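Local coordinates for protein SAM dependent methyltransferase (Aquifex aeolicus, PDB 3DH0) that binds S-adenosylmethionine and probably transfers its methyl group to a substrate, as class I methyltransferases of the Rossmann-like fold do, at residues Phe7-Lys13 against Gln71-Tyr77. Residues are numbered along the deposited sequence; the frame is centred on the assembly and turned at random.
Sequences FDPSKIK and QEEMVNY. With SAM (S-adenosylmethionine), chain C.
In this class I, Rossmann-like methyltransferase, the N-terminal segment 7-13 passes beside the cofactor, which it touches through Phe-7, and leans on the start of helix 72-85, which follows the strand ending at Asp-69, which hydrogen-bonds SAM. Phe-7 and Asp-8 are extended; residues 9-11 form a 3-10 turn, with Lys-11 N bonded to Asp-8 O (2.8 Å). Proline suits the first position of the turn, since its ring restricts phi to the negative values a 3-10 turn needs (here -43°). Gln-71 is the N-cap of the helix, and the backbones come nearest at Pro-9 and Glu-73, CA to CA 6.5 Å.

The main bump is Met-74: its CA-to-CB bond points sideways, and with chi2 p the end of the long, flexible chain turns into the hollow between Phe-7, Pro-9 and Ile-12. Met-74 CE meets the Phe-7 ring at its edge (4.0 Å from CD2), while Met-74 SD lies 4.1 Å from Pro-9 CG. Next to it, Ile-12, with chi1 and chi2 both t, drives CD1 into the gap between Met-74 CG (4.0 Å) and one face of Tyr-77, a CH-pi contact 3.9 Å from the ring centroid; isoleucine suits the place because its longer branch carries a methyl far enough to reach the ring. Pro-9 CB rests on Glu-73 CG (3.3 Å), whose carboxylate stays at the exposed surface.

Phe-7 CB packs on SAM C3' (3.7 Å) and Met-74 CE on SAM O3' (3.4 Å), so segment and helix both line the ribose. At the far end Tyr-77 OH bonds Asp-16, and Lys-13, curling back with chi2 p, donates from NZ to Tyr-77 OH at 3.1 Å.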
loop_
_atom_site.group_PDB
_atom_site.type_symbol
_atom_site.label_atom_id
_atom_site.label_comp_id
_atom_site.label_asym_id
_atom_site.label_seq_id
_atom_site.Cartn_x
_atom_site.Cartn_y
_atom_site.Cartn_z
ATOM N N PHE A 7 10.749 -7.368 -4.272
ATOM C CA PHE A 7 11.322 -6.458 -5.246
ATOM C C PHE A 7 12.823 -6.416 -5.054
ATOM O O PHE A 7 13.306 -6.567 -3.942
ATOM C CB PHE A 7 10.760 -5.056 -5.102
ATOM C CG PHE A 7 10.964 -4.223 -6.319
ATOM C CD1 PHE A 7 10.106 -4.345 -7.403
ATOM C CD2 PHE A 7 12.054 -3.362 -6.412
ATOM C CE1 PHE A 7 10.322 -3.627 -8.570
ATOM C CE2 PHE A 7 12.280 -2.635 -7.581
ATOM C CZ PHE A 7 11.412 -2.766 -8.666
ATOM N N ASP A 8 13.563 -6.199 -6.132
ATOM C CA ASP A 8 15.012 -6.150 -6.034
ATOM C C ASP A 8 15.582 -4.787 -5.669
ATOM O O ASP A 8 15.544 -3.842 -6.459
ATOM C CB ASP A 8 15.663 -6.623 -7.327
ATOM C CG ASP A 8 17.168 -6.455 -7.298
ATOM O OD1 ASP A 8 17.813 -7.013 -6.376
ATOM O OD2 ASP A 8 17.702 -5.755 -8.189
ATOM N N PRO A 9 16.145 -4.685 -4.462
ATOM C CA PRO A 9 16.750 -3.472 -3.919
ATOM C C PRO A 9 17.629 -2.652 -4.880
ATOM O O PRO A 9 17.662 -1.423 -4.780
ATOM C CB PRO A 9 17.535 -3.997 -2.726
ATOM C CG PRO A 9 16.678 -5.091 -2.238
ATOM C CD PRO A 9 16.242 -5.795 -3.497
ATOM N N SER A 10 18.339 -3.298 -5.804
ATOM C CA SER A 10 19.197 -2.535 -6.714
ATOM C C SER A 10 18.438 -1.879 -7.871
ATOM O O SER A 10 19.023 -1.150 -8.670
ATOM C CB SER A 10 20.331 -3.413 -7.262
ATOM O OG SER A 10 19.850 -4.350 -8.207
ATOM N N LYS A 11 17.135 -2.137 -7.944
ATOM C CA LYS A 11 16.290 -1.569 -8.988
ATOM C C LYS A 11 15.386 -0.484 -8.413
ATOM O O LYS A 11 14.510 0.028 -9.103
ATOM C CB LYS A 11 15.399 -2.652 -9.602
ATOM C CG LYS A 11 16.082 -3.665 -10.500
ATOM C CD LYS A 11 15.057 -4.666 -11.016
ATOM C CE LYS A 11 15.566 -5.429 -12.234
ATOM N NZ LYS A 11 16.811 -6.179 -11.947
ATOM N N ILE A 12 15.603 -0.135 -7.151
ATOM C CA ILE A 12 14.774 0.853 -6.465
ATOM C C ILE A 12 14.445 2.152 -7.202
ATOM O O ILE A 12 13.387 2.740 -6.979
ATOM C CB ILE A 12 15.373 1.233 -5.097
ATOM C CG1 ILE A 12 14.294 1.894 -4.241
ATOM C CG2 ILE A 12 16.544 2.194 -5.281
ATOM C CD1 ILE A 12 14.611 1.902 -2.780
ATOM N N LYS A 13 15.337 2.602 -8.074
ATOM C CA LYS A 13 15.101 3.834 -8.807
ATOM C C LYS A 13 13.888 3.673 -9.708
ATOM O O LYS A 13 13.295 4.655 -10.154
ATOM C CB LYS A 13 16.331 4.190 -9.637
ATOM C CG LYS A 13 16.864 5.575 -9.378
ATOM C CD LYS A 13 17.325 5.731 -7.954
ATOM C CE LYS A 13 17.553 7.199 -7.630
ATOM N NZ LYS A 13 16.314 8.009 -7.826
ATOM N N GLN A 71 12.296 -4.895 3.625
ATOM C CA GLN A 71 13.691 -4.700 3.231
ATOM C C GLN A 71 14.339 -3.443 3.794
ATOM O O GLN A 71 13.848 -2.334 3.616
ATOM C CB GLN A 71 13.820 -4.741 1.711
ATOM C CG GLN A 71 13.548 -6.117 1.152
ATOM C CD GLN A 71 13.984 -6.266 -0.285
ATOM O OE1 GLN A 71 13.247 -5.933 -1.212
ATOM N NE2 GLN A 71 15.201 -6.766 -0.482
ATOM N N GLU A 72 15.458 -3.650 4.483
ATOM C CA GLU A 72 16.203 -2.585 5.123
ATOM C C GLU A 72 16.636 -1.490 4.153
ATOM O O GLU A 72 16.579 -0.302 4.486
ATOM C CB GLU A 72 17.426 -3.175 5.843
ATOM C CG GLU A 72 18.203 -2.148 6.677
ATOM C CD GLU A 72 19.398 -2.721 7.423
ATOM O OE1 GLU A 72 19.242 -3.731 8.147
ATOM O OE2 GLU A 72 20.495 -2.141 7.302
ATOM N N GLU A 73 17.070 -1.881 2.956
ATOM C CA GLU A 73 17.506 -0.897 1.976
ATOM C C GLU A 73 16.363 0.009 1.561
ATOM O O GLU A 73 16.555 1.206 1.369
ATOM C CB GLU A 73 18.134 -1.565 0.745
ATOM C CG GLU A 73 17.600 -2.927 0.352
ATOM C CD GLU A 73 18.156 -4.043 1.223
ATOM O OE1 GLU A 73 19.345 -3.954 1.596
ATOM O OE2 GLU A 73 17.418 -5.008 1.524
ATOM N N MET A 74 15.171 -0.557 1.428
ATOM C CA MET A 74 14.011 0.233 1.063
ATOM C C MET A 74 13.632 1.147 2.222
ATOM O O MET A 74 13.202 2.287 2.026
ATOM C CB MET A 74 12.832 -0.667 0.695
ATOM C CG MET A 74 12.746 -1.010 -0.780
ATOM S SD MET A 74 14.033 -2.097 -1.366
ATOM C CE MET A 74 13.171 -2.986 -2.578
ATOM N N VAL A 75 13.804 0.659 3.439
ATOM C CA VAL A 75 13.477 1.462 4.601
ATOM C C VAL A 75 14.359 2.712 4.672
ATOM O O VAL A 75 13.864 3.829 4.817
ATOM C CB VAL A 75 13.635 0.643 5.900
ATOM C CG1 VAL A 75 13.356 1.514 7.102
ATOM C CG2 VAL A 75 12.697 -0.556 5.878
ATOM N N ASN A 76 15.666 2.536 4.548
ATOM C CA ASN A 76 16.544 3.688 4.638
ATOM C C ASN A 76 16.413 4.659 3.474
ATOM O O ASN A 76 16.636 5.851 3.626
ATOM C CB ASN A 76 17.992 3.232 4.824
ATOM C CG ASN A 76 18.215 2.522 6.162
ATOM O OD1 ASN A 76 17.791 3.006 7.218
ATOM N ND2 ASN A 76 18.882 1.371 6.118
ATOM N N TYR A 77 16.025 4.151 2.315
ATOM C CA TYR A 77 15.861 4.995 1.148
ATOM C C TYR A 77 14.637 5.882 1.344
ATOM O O TYR A 77 14.690 7.092 1.106
ATOM C CB TYR A 77 15.671 4.138 -0.098
ATOM C CG TYR A 77 15.663 4.931 -1.376
ATOM C CD1 TYR A 77 16.833 5.124 -2.111
ATOM C CD2 TYR A 77 14.479 5.489 -1.865
ATOM C CE1 TYR A 77 16.823 5.846 -3.297
ATOM C CE2 TYR A 77 14.464 6.212 -3.048
ATOM C CZ TYR A 77 15.636 6.383 -3.757
ATOM O OH TYR A 77 15.613 7.088 -4.930
HETATM N N SAM C . 4.543 0.625 -3.344
HETATM C CA SAM C . 5.865 1.146 -3.810
HETATM C C SAM C . 5.673 2.335 -4.724
HETATM O O SAM C . 4.526 2.709 -4.971
HETATM O OXT SAM C . 6.743 2.862 -5.171
HETATM C CB SAM C . 6.620 0.047 -4.550
HETATM C CG SAM C . 6.515 -1.210 -3.787
HETATM S SD SAM C . 7.300 -2.728 -4.396
HETATM C CE SAM C . 6.289 -3.150 -5.816
HETATM C "C5'" SAM C . 6.844 -3.834 -3.146
HETATM C "C4'" SAM C . 7.585 -3.688 -1.833
HETATM O "O4'" SAM C . 6.976 -4.644 -0.973
HETATM C "C3'" SAM C . 9.043 -4.182 -1.899
HETATM O "O3'" SAM C . 9.851 -2.982 -1.729
HETATM C "C2'" SAM C . 9.242 -5.076 -0.690
HETATM O "O2'" SAM C . 10.406 -4.925 0.093
HETATM C "C1'" SAM C . 7.866 -4.919 0.029
HETATM N N9 SAM C . 7.335 -6.079 0.719
HETATM C C8 SAM C . 7.253 -7.398 0.321
HETATM N N7 SAM C . 6.691 -8.164 1.203
HETATM C C5 SAM C . 6.380 -7.306 2.257
HETATM C C6 SAM C . 5.748 -7.514 3.517
HETATM N N6 SAM C . 5.319 -8.734 3.908
HETATM N N1 SAM C . 5.579 -6.421 4.358
HETATM C C2 SAM C . 6.025 -5.217 3.926
HETATM N N3 SAM C . 6.624 -4.921 2.768
HETATM C C4 SAM C . 6.771 -6.015 1.972
#